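PDB 5MGY: FAD:protein FMN transferase from Pseudomonas stutzeri ATCC 14405 = CCUG 16156, which probably transfers FMN from FAD to a threonine of its target protein, with magnesium or manganese as cofactor, and matures NosR, which nitrous oxide reduction requires. Local coordinates for residues Asp31-Glu36 and Leu174-Tyr179; Val260-Lys265 and Thr275-Leu280; Phe297-Val300 and Gly305-Thr308. All coordinates share one frame; numbering follows the deposited sequence.

Contact 1. Residues Asp31-Glu36 and Leu174-Tyr179; sequences DGPAKE and LGVQSY. Unlike the reference sequence in segment 31-36: Ala34 (reference Ser).
The pyrrolidine ring of Pro33 meets the turn Leu174-Val176 through its CG and CD methylenes. Both carbons lie against a single branch of Val176: CG2 is 3.8 Å from Pro33 CD, and the valine runs at a slant to the ring. The torsion of Val176 selects that branch, because CG1 is set anti to the backbone N (chi1 179°) and CG2 is left on the side the proline approaches. Pro33 CD also lies 3.5 Å from the carbonyl O of Leu174. A looser touch extends the patch, with Pro33 CG 4.2 Å from Leu174 CB. No hydrogen bond crosses between the segments. Leu38 of helix 35-53 also packs on both Pro33 and Leu174, while Tyr26 OH hydrogen-bonds Pro33 O and its side chain also touches Val176. Two helix ends are thereby brought together. Ala34 is the N-cap residue of helix 35-53, so the proline stands just before its first turn. Across from it, helix 159-173 finishes in a Schellman motif, with Gly175 as C-prime residue at positive phi (91°), Gly175 N bonded to Lys172 O and Val176 N to Leu171 O.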
loop_
_atom_site.group_PDB
_atom_site.type_symbol
_atom_site.label_atom_id
_atom_site.label_comp_id
_atom_site.label_asym_id
_atom_site.label_seq_id
_atom_site.Cartn_x
_atom_site.Cartn_y
_atom_site.Cartn_z
ATOM N N ASP A 31 1.775 -9.669 -32.010
ATOM C CA ASP A 31 2.377 -10.574 -31.035
ATOM C C ASP A 31 1.565 -10.763 -29.747
ATOM O O ASP A 31 1.213 -11.874 -29.372
ATOM C CB ASP A 31 3.736 -9.975 -30.589
ATOM C CG ASP A 31 4.847 -10.178 -31.606
ATOM O OD1 ASP A 31 4.709 -11.041 -32.512
ATOM O OD2 ASP A 31 5.874 -9.473 -31.472
ATOM N N GLY A 32 1.326 -9.642 -29.067
ATOM C CA GLY A 32 0.938 -9.633 -27.685
ATOM C C GLY A 32 -0.325 -10.406 -27.328
ATOM O O GLY A 32 -1.155 -10.693 -28.176
ATOM N N PRO A 33 -0.481 -10.714 -26.045
ATOM C CA PRO A 33 -1.492 -11.616 -25.585
ATOM C C PRO A 33 -2.866 -11.054 -25.639
ATOM O O PRO A 33 -3.052 -9.840 -25.609
ATOM C CB PRO A 33 -1.120 -11.860 -24.124
ATOM C CG PRO A 33 -0.405 -10.642 -23.721
ATOM C CD PRO A 33 0.312 -10.173 -24.936
ATOM N N ALA A 34 -3.825 -11.971 -25.696
ATOM C CA ALA A 34 -5.237 -11.629 -25.738
ATOM C C ALA A 34 -5.610 -11.149 -24.366
ATOM O O ALA A 34 -4.925 -11.483 -23.426
ATOM C CB ALA A 34 -6.061 -12.849 -26.134
ATOM N N LYS A 35 -6.677 -10.367 -24.240
ATOM C CA LYS A 35 -7.026 -9.785 -22.953
ATOM C C LYS A 35 -7.706 -10.723 -21.925
ATOM O O LYS A 35 -7.690 -10.464 -20.729
ATOM C CB LYS A 35 -7.836 -8.520 -23.146
ATOM C CG LYS A 35 -9.317 -8.744 -23.208
ATOM C CD LYS A 35 -10.031 -7.408 -23.192
ATOM C CE LYS A 35 -11.515 -7.638 -23.038
ATOM N NZ LYS A 35 -12.202 -6.395 -23.423
ATOM N N GLU A 36 -8.356 -11.763 -22.398
ATOM C CA GLU A 36 -8.930 -12.728 -21.483
ATOM C C GLU A 36 -7.841 -13.582 -20.860
ATOM O O GLU A 36 -8.031 -14.095 -19.776
ATOM C CB GLU A 36 -9.988 -13.586 -22.144
ATOM C CG GLU A 36 -11.270 -12.815 -22.440
ATOM C CD GLU A 36 -11.200 -11.973 -23.737
ATOM O OE1 GLU A 36 -10.183 -12.060 -24.530
ATOM O OE2 GLU A 36 -12.174 -11.207 -23.949
ATOM N N LEU A 174 5.002 -11.910 -20.642
ATOM C CA LEU A 174 4.186 -12.190 -21.812
ATOM C C LEU A 174 4.347 -11.174 -22.937
ATOM O O LEU A 174 3.488 -11.092 -23.789
ATOM C CB LEU A 174 2.708 -12.237 -21.411
ATOM C CG LEU A 174 2.295 -13.342 -20.453
ATOM C CD1 LEU A 174 0.813 -13.247 -20.161
ATOM C CD2 LEU A 174 2.596 -14.720 -21.003
ATOM N N GLY A 175 5.421 -10.394 -22.964
ATOM C CA GLY A 175 5.703 -9.509 -24.121
ATOM C C GLY A 175 5.168 -8.087 -24.118
ATOM O O GLY A 175 5.608 -7.316 -24.962
ATOM N N VAL A 176 4.281 -7.729 -23.173
ATOM C CA VAL A 176 3.625 -6.392 -23.129
ATOM C C VAL A 176 4.629 -5.315 -22.725
ATOM O O VAL A 176 5.460 -5.500 -21.858
ATOM C CB VAL A 176 2.418 -6.399 -22.156
ATOM C CG1 VAL A 176 1.732 -5.044 -22.058
ATOM C CG2 VAL A 176 1.399 -7.461 -22.549
ATOM N N GLN A 177 4.557 -4.187 -23.387
ATOM C CA GLN A 177 5.510 -3.128 -23.127
ATOM C C GLN A 177 4.888 -1.909 -22.499
ATOM O O GLN A 177 5.539 -1.243 -21.721
ATOM C CB GLN A 177 6.233 -2.730 -24.415
ATOM C CG GLN A 177 7.434 -3.610 -24.697
ATOM C CD GLN A 177 8.060 -3.272 -26.048
ATOM O OE1 GLN A 177 9.202 -2.777 -26.153
ATOM N NE2 GLN A 177 7.307 -3.534 -27.100
ATOM N N SER A 178 3.647 -1.620 -22.852
ATOM C CA SER A 178 3.019 -0.430 -22.401
ATOM C C SER A 178 1.723 -0.812 -21.709
ATOM O O SER A 178 0.944 -1.584 -22.255
ATOM C CB SER A 178 2.817 0.475 -23.574
ATOM O OG SER A 178 2.014 1.518 -23.154
ATOM N N TYR A 179 1.498 -0.263 -20.513
ATOM C CA TYR A 179 0.406 -0.713 -19.607
ATOM C C TYR A 179 0.145 0.296 -18.455
ATOM O O TYR A 179 1.022 1.106 -18.121
ATOM C CB TYR A 179 0.749 -2.091 -19.013
ATOM C CG TYR A 179 2.040 -2.059 -18.308
ATOM C CD1 TYR A 179 2.115 -1.539 -17.044
ATOM C CD2 TYR A 179 3.218 -2.499 -18.918
ATOM C CE1 TYR A 179 3.332 -1.427 -16.370
ATOM C CE2 TYR A 179 4.456 -2.414 -18.251
ATOM C CZ TYR A 179 4.509 -1.861 -16.958
ATOM O OH TYR A 179 5.700 -1.711 -16.219
#

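Contact 2. Residues Val260-Lys265 and Thr275-Leu280; sequences VTVIDK and TALMVL. With MG (magnesium ion), chain I.
Thr275 OG1 binds the magnesium ion at 2.5 Å, on a helix that, within the same turn, presents Leu277 and Met278 to Val260 and Val262 of the strand. The hydroxyl is set beside the backbone N, anti to the carbonyl carbon (chi1 -66°), and the CB of Thr275 points away from the strand, so metal and apolar contact occupy different sides of the helix. On the strand side, Leu277 does most of the work. Its CD1 methyl reaches the CG2 branch of both valines, 3.9 Å from that of Val260 and 3.8 Å from that of Val262, and the leucine crosses each of them at roughly a right angle. Val260 uses its two branches separately: CG2 meets Leu277, whereas CG1 rests 4.0 Å from Met278 CB, the two side chains sliding past one another in opposite senses. Phe298 of the adjacent strand 295-301 packs on Val260 and Leu277. Strand and helix segments run closer to antiparallel than to perpendicular, at 146° with axes 8.3 Å apart, as the chain turns back over its own sheet. Asp271 OD2, one helical turn before Thr275, and the carbonyl O of Ser157 also bind the ion, making up the magnesium site of this ApbE-family transferase.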
loop_
_atom_site.group_PDB
_atom_site.type_symbol
_atom_site.label_atom_id
_atom_site.label_comp_id
_atom_site.label_asym_id
_atom_site.label_seq_id
_atom_site.Cartn_x
_atom_site.Cartn_y
_atom_site.Cartn_z
ATOM N N VAL A 260 -1.586 11.294 1.728
ATOM C CA VAL A 260 -0.216 11.419 1.273
ATOM C C VAL A 260 -0.079 10.448 0.102
ATOM O O VAL A 260 -0.718 9.393 0.020
ATOM C CB VAL A 260 0.788 11.243 2.417
ATOM C CG1 VAL A 260 0.515 9.947 3.142
ATOM C CG2 VAL A 260 2.217 11.294 1.933
ATOM N N THR A 261 0.707 10.861 -0.864
ATOM C CA THR A 261 0.792 10.151 -2.089
ATOM C C THR A 261 2.256 9.941 -2.240
ATOM O O THR A 261 2.972 10.886 -2.104
ATOM C CB THR A 261 0.269 11.006 -3.258
ATOM O OG1 THR A 261 -1.153 11.136 -3.181
ATOM C CG2 THR A 261 0.596 10.353 -4.530
ATOM N N VAL A 262 2.705 8.721 -2.538
ATOM C CA VAL A 262 4.115 8.483 -2.807
ATOM C C VAL A 262 4.337 7.922 -4.213
ATOM O O VAL A 262 3.498 7.217 -4.743
ATOM C CB VAL A 262 4.686 7.544 -1.753
ATOM C CG1 VAL A 262 6.127 7.100 -2.063
ATOM C CG2 VAL A 262 4.661 8.237 -0.408
ATOM N N ILE A 263 5.483 8.232 -4.788
ATOM C CA ILE A 263 5.832 7.831 -6.118
ATOM C C ILE A 263 7.204 7.229 -6.016
ATOM O O ILE A 263 8.133 7.859 -5.480
ATOM C CB ILE A 263 5.751 9.045 -7.107
ATOM C CG1 ILE A 263 4.322 9.647 -6.976
ATOM C CG2 ILE A 263 6.111 8.631 -8.544
ATOM C CD1 ILE A 263 3.785 10.401 -8.151
ATOM N N ASP A 264 7.291 5.991 -6.471
ATOM C CA ASP A 264 8.491 5.202 -6.437
ATOM C C ASP A 264 8.404 4.191 -7.604
ATOM O O ASP A 264 7.307 3.839 -8.086
ATOM C CB ASP A 264 8.532 4.485 -5.103
ATOM C CG ASP A 264 9.882 3.816 -4.799
ATOM O OD1 ASP A 264 10.461 4.282 -3.785
ATOM O OD2 ASP A 264 10.329 2.820 -5.467
ATOM N N LYS A 265 9.560 3.714 -8.034
ATOM C CA LYS A 265 9.596 2.711 -9.087
ATOM C C LYS A 265 9.011 1.367 -8.646
ATOM O O LYS A 265 8.433 0.656 -9.435
ATOM C CB LYS A 265 11.006 2.545 -9.633
ATOM C CG LYS A 265 11.874 1.784 -8.733
ATOM C CD LYS A 265 13.347 2.028 -8.947
ATOM C CE LYS A 265 14.062 1.701 -7.616
ATOM N NZ LYS A 265 15.525 1.759 -7.833
ATOM N N THR A 275 2.049 4.382 3.665
ATOM C CA THR A 275 1.497 4.024 4.994
ATOM C C THR A 275 2.293 4.649 6.174
ATOM O O THR A 275 1.693 5.021 7.194
ATOM C CB THR A 275 1.393 2.475 5.154
ATOM O OG1 THR A 275 0.426 1.978 4.230
ATOM C CG2 THR A 275 0.941 2.057 6.549
ATOM N N ALA A 276 3.614 4.705 6.010
ATOM C CA ALA A 276 4.550 5.156 7.032
ATOM C C ALA A 276 4.445 6.662 7.240
ATOM O O ALA A 276 4.518 7.169 8.388
ATOM C CB ALA A 276 5.972 4.835 6.607
ATOM N N LEU A 277 4.307 7.366 6.117
ATOM C CA LEU A 277 4.181 8.813 6.115
ATOM C C LEU A 277 2.892 9.222 6.785
ATOM O O LEU A 277 2.898 10.174 7.538
ATOM C CB LEU A 277 4.271 9.387 4.688
ATOM C CG LEU A 277 5.659 9.245 4.121
ATOM C CD1 LEU A 277 5.760 9.944 2.782
ATOM C CD2 LEU A 277 6.725 9.783 5.097
ATOM N N MET A 278 1.813 8.488 6.561
ATOM C CA MET A 278 0.536 8.780 7.201
ATOM C C MET A 278 0.574 8.438 8.703
ATOM O O MET A 278 -0.187 9.017 9.489
ATOM C CB MET A 278 -0.587 8.012 6.516
ATOM C CG MET A 278 -1.925 8.008 7.246
ATOM S SD MET A 278 -2.706 9.614 7.449
ATOM C CE MET A 278 -3.359 9.879 5.822
ATOM N N VAL A 279 1.403 7.473 9.095
ATOM C CA VAL A 279 1.588 7.244 10.491
ATOM C C VAL A 279 2.252 8.491 11.022
ATOM O O VAL A 279 1.776 9.062 11.972
ATOM C CB VAL A 279 2.429 5.972 10.780
ATOM C CG1 VAL A 279 2.936 5.920 12.237
ATOM C CG2 VAL A 279 1.603 4.735 10.392
ATOM N N LEU A 280 3.332 8.909 10.387
ATOM C CA LEU A 280 4.259 9.900 10.969
ATOM C C LEU A 280 3.613 11.269 11.138
ATOM O O LEU A 280 3.887 11.980 12.111
ATOM C CB LEU A 280 5.576 10.030 10.130
ATOM C CG LEU A 280 6.641 8.956 10.381
ATOM C CD1 LEU A 280 7.762 9.088 9.360
ATOM C CD2 LEU A 280 7.165 9.021 11.814
HETATM MG MG MG I . -0.709 0.936 2.224
#

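Contact 3. Residues Phe297-Val300 and Gly305-Thr308; sequences FFVV and GFVT
Thr308, on an edge strand, crosses the ring of Phe297 on the neighbouring strand at a slant. Thr308 CB is 3.6 Å from Phe297 CZ and also borders the carbonyl O of Phe298, at 3.7 Å. Beyond CB the side chain forks: Thr308 OG1, placed between the backbone N and the carbonyl carbon (chi1 66°), lies 4.0 Å from Phe297 CZ, and the CG2 methyl of Thr308 lies 3.9 Å from that same carbon. Both tips thus gather at the far end of the ring, which the extended first torsion of Phe297 swings toward the neighbouring strand. Farther along the same sheet face, Val299 CG1 touches Phe306 CD1 at 3.9 Å, aslant to the ring; Phe306 in turn packs edge-to-face with Tyr230. Val300 and Val307 belong to the reverse face, together with Phe298, which packs on helix 267-292. Val300 CB meets Val307 CG2 there. The backbones are joined at this hydrogen-bonded pair, Val300 N giving its hydrogen to Val307 O over 2.9 Å at 157°; the return bond from Val307 N to Val300 O is modelled too short for its length to be trusted. Val299 and Thr308 form the adjacent non-hydrogen-bonded pair. This is the regular register of an antiparallel beta hairpin, here strands 295-301 and 306-310, the second of which is the outermost strand at that end of the sheet.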
loop_
_atom_site.group_PDB
_atom_site.type_symbol
_atom_site.label_atom_id
_atom_site.label_comp_id
_atom_site.label_asym_id
_atom_site.label_seq_id
_atom_site.Cartn_x
_atom_site.Cartn_y
_atom_site.Cartn_z
ATOM N N PHE A 297 3.620 13.830 -1.893
ATOM C CA PHE A 297 2.712 14.972 -1.986
ATOM C C PHE A 297 1.699 14.839 -0.850
ATOM O O PHE A 297 0.838 13.953 -0.880
ATOM C CB PHE A 297 2.005 14.921 -3.339
ATOM C CG PHE A 297 1.039 16.041 -3.594
ATOM C CD1 PHE A 297 1.483 17.171 -4.320
ATOM C CD2 PHE A 297 -0.297 15.979 -3.177
ATOM C CE1 PHE A 297 0.616 18.221 -4.613
ATOM C CE2 PHE A 297 -1.163 17.032 -3.463
ATOM C CZ PHE A 297 -0.703 18.164 -4.162
ATOM N N PHE A 298 1.802 15.708 0.144
ATOM C CA PHE A 298 0.973 15.675 1.339
ATOM C C PHE A 298 -0.300 16.532 1.280
ATOM O O PHE A 298 -0.300 17.551 0.659
ATOM C CB PHE A 298 1.798 16.205 2.485
ATOM C CG PHE A 298 2.951 15.379 2.834
ATOM C CD1 PHE A 298 2.980 14.679 4.038
ATOM C CD2 PHE A 298 4.022 15.275 1.987
ATOM C CE1 PHE A 298 4.061 13.892 4.372
ATOM C CE2 PHE A 298 5.105 14.485 2.329
ATOM C CZ PHE A 298 5.128 13.790 3.518
ATOM N N VAL A 299 -1.392 16.105 1.918
ATOM C CA VAL A 299 -2.590 16.922 2.034
ATOM C C VAL A 299 -2.929 17.101 3.504
ATOM O O VAL A 299 -3.476 16.214 4.161
ATOM C CB VAL A 299 -3.790 16.365 1.265
ATOM C CG1 VAL A 299 -4.949 17.336 1.319
ATOM C CG2 VAL A 299 -3.415 16.213 -0.192
ATOM N N VAL A 300 -2.617 18.299 3.989
ATOM C CA VAL A 300 -2.776 18.681 5.374
ATOM C C VAL A 300 -3.957 19.609 5.487
ATOM O O VAL A 300 -4.127 20.610 4.702
ATOM C CB VAL A 300 -1.542 19.407 5.912
ATOM C CG1 VAL A 300 -1.681 19.562 7.410
ATOM C CG2 VAL A 300 -0.272 18.675 5.523
ATOM N N GLY A 305 -9.916 23.771 5.904
ATOM C CA GLY A 305 -9.503 23.807 4.518
ATOM C C GLY A 305 -8.328 22.858 4.356
ATOM O O GLY A 305 -8.006 22.041 5.250
ATOM N N PHE A 306 -7.690 22.924 3.187
ATOM C CA PHE A 306 -6.513 22.080 2.991
ATOM C C PHE A 306 -5.289 22.800 2.476
ATOM O O PHE A 306 -5.403 23.695 1.660
ATOM C CB PHE A 306 -6.868 20.927 2.071
ATOM C CG PHE A 306 -7.831 19.966 2.667
ATOM C CD1 PHE A 306 -7.441 19.090 3.678
ATOM C CD2 PHE A 306 -9.135 19.913 2.233
ATOM C CE1 PHE A 306 -8.329 18.189 4.241
ATOM C CE2 PHE A 306 -10.024 19.019 2.813
ATOM C CZ PHE A 306 -9.619 18.139 3.806
ATOM N N VAL A 307 -4.126 22.407 2.967
ATOM C CA VAL A 307 -2.858 22.869 2.387
ATOM C C VAL A 307 -2.125 21.693 1.797
ATOM O O VAL A 307 -2.191 20.618 2.349
ATOM C CB VAL A 307 -1.964 23.591 3.404
ATOM C CG1 VAL A 307 -2.616 24.900 3.796
ATOM C CG2 VAL A 307 -1.638 22.724 4.626
ATOM N N THR A 308 -1.387 21.894 0.708
ATOM C CA THR A 308 -0.604 20.824 0.067
ATOM C C THR A 308 0.908 21.064 0.093
ATOM O O THR A 308 1.406 22.149 -0.109
ATOM C CB THR A 308 -1.091 20.532 -1.419
ATOM O OG1 THR A 308 -0.832 21.653 -2.292
ATOM C CG2 THR A 308 -2.602 20.191 -1.485
#

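In the fold
Contact 2 is the buried one of the three, whereas contacts 1 and 3 are partly buried and lie farther from the centre of the chain. Contacts 2 and 3 share a sheet: strands 257-264 and 295-301 are neighbours, tied by a probable hydrogen bond between Thr261 O and Phe297 N (3.0 Å), and Phe298 packs onto both Val260 and Leu277. Contact 1 stands apart, its centre about 30 Å from that of contact 2. The chemistry follows place. At the helix ends of contact 1 the touch is a small apolar patch with no hydrogen bond across it; in contact 2 apolar side chains join helix to sheet near the magnesium ion; in contact 3 backbone hydrogen bonds carry the pairing to the sheet's edge.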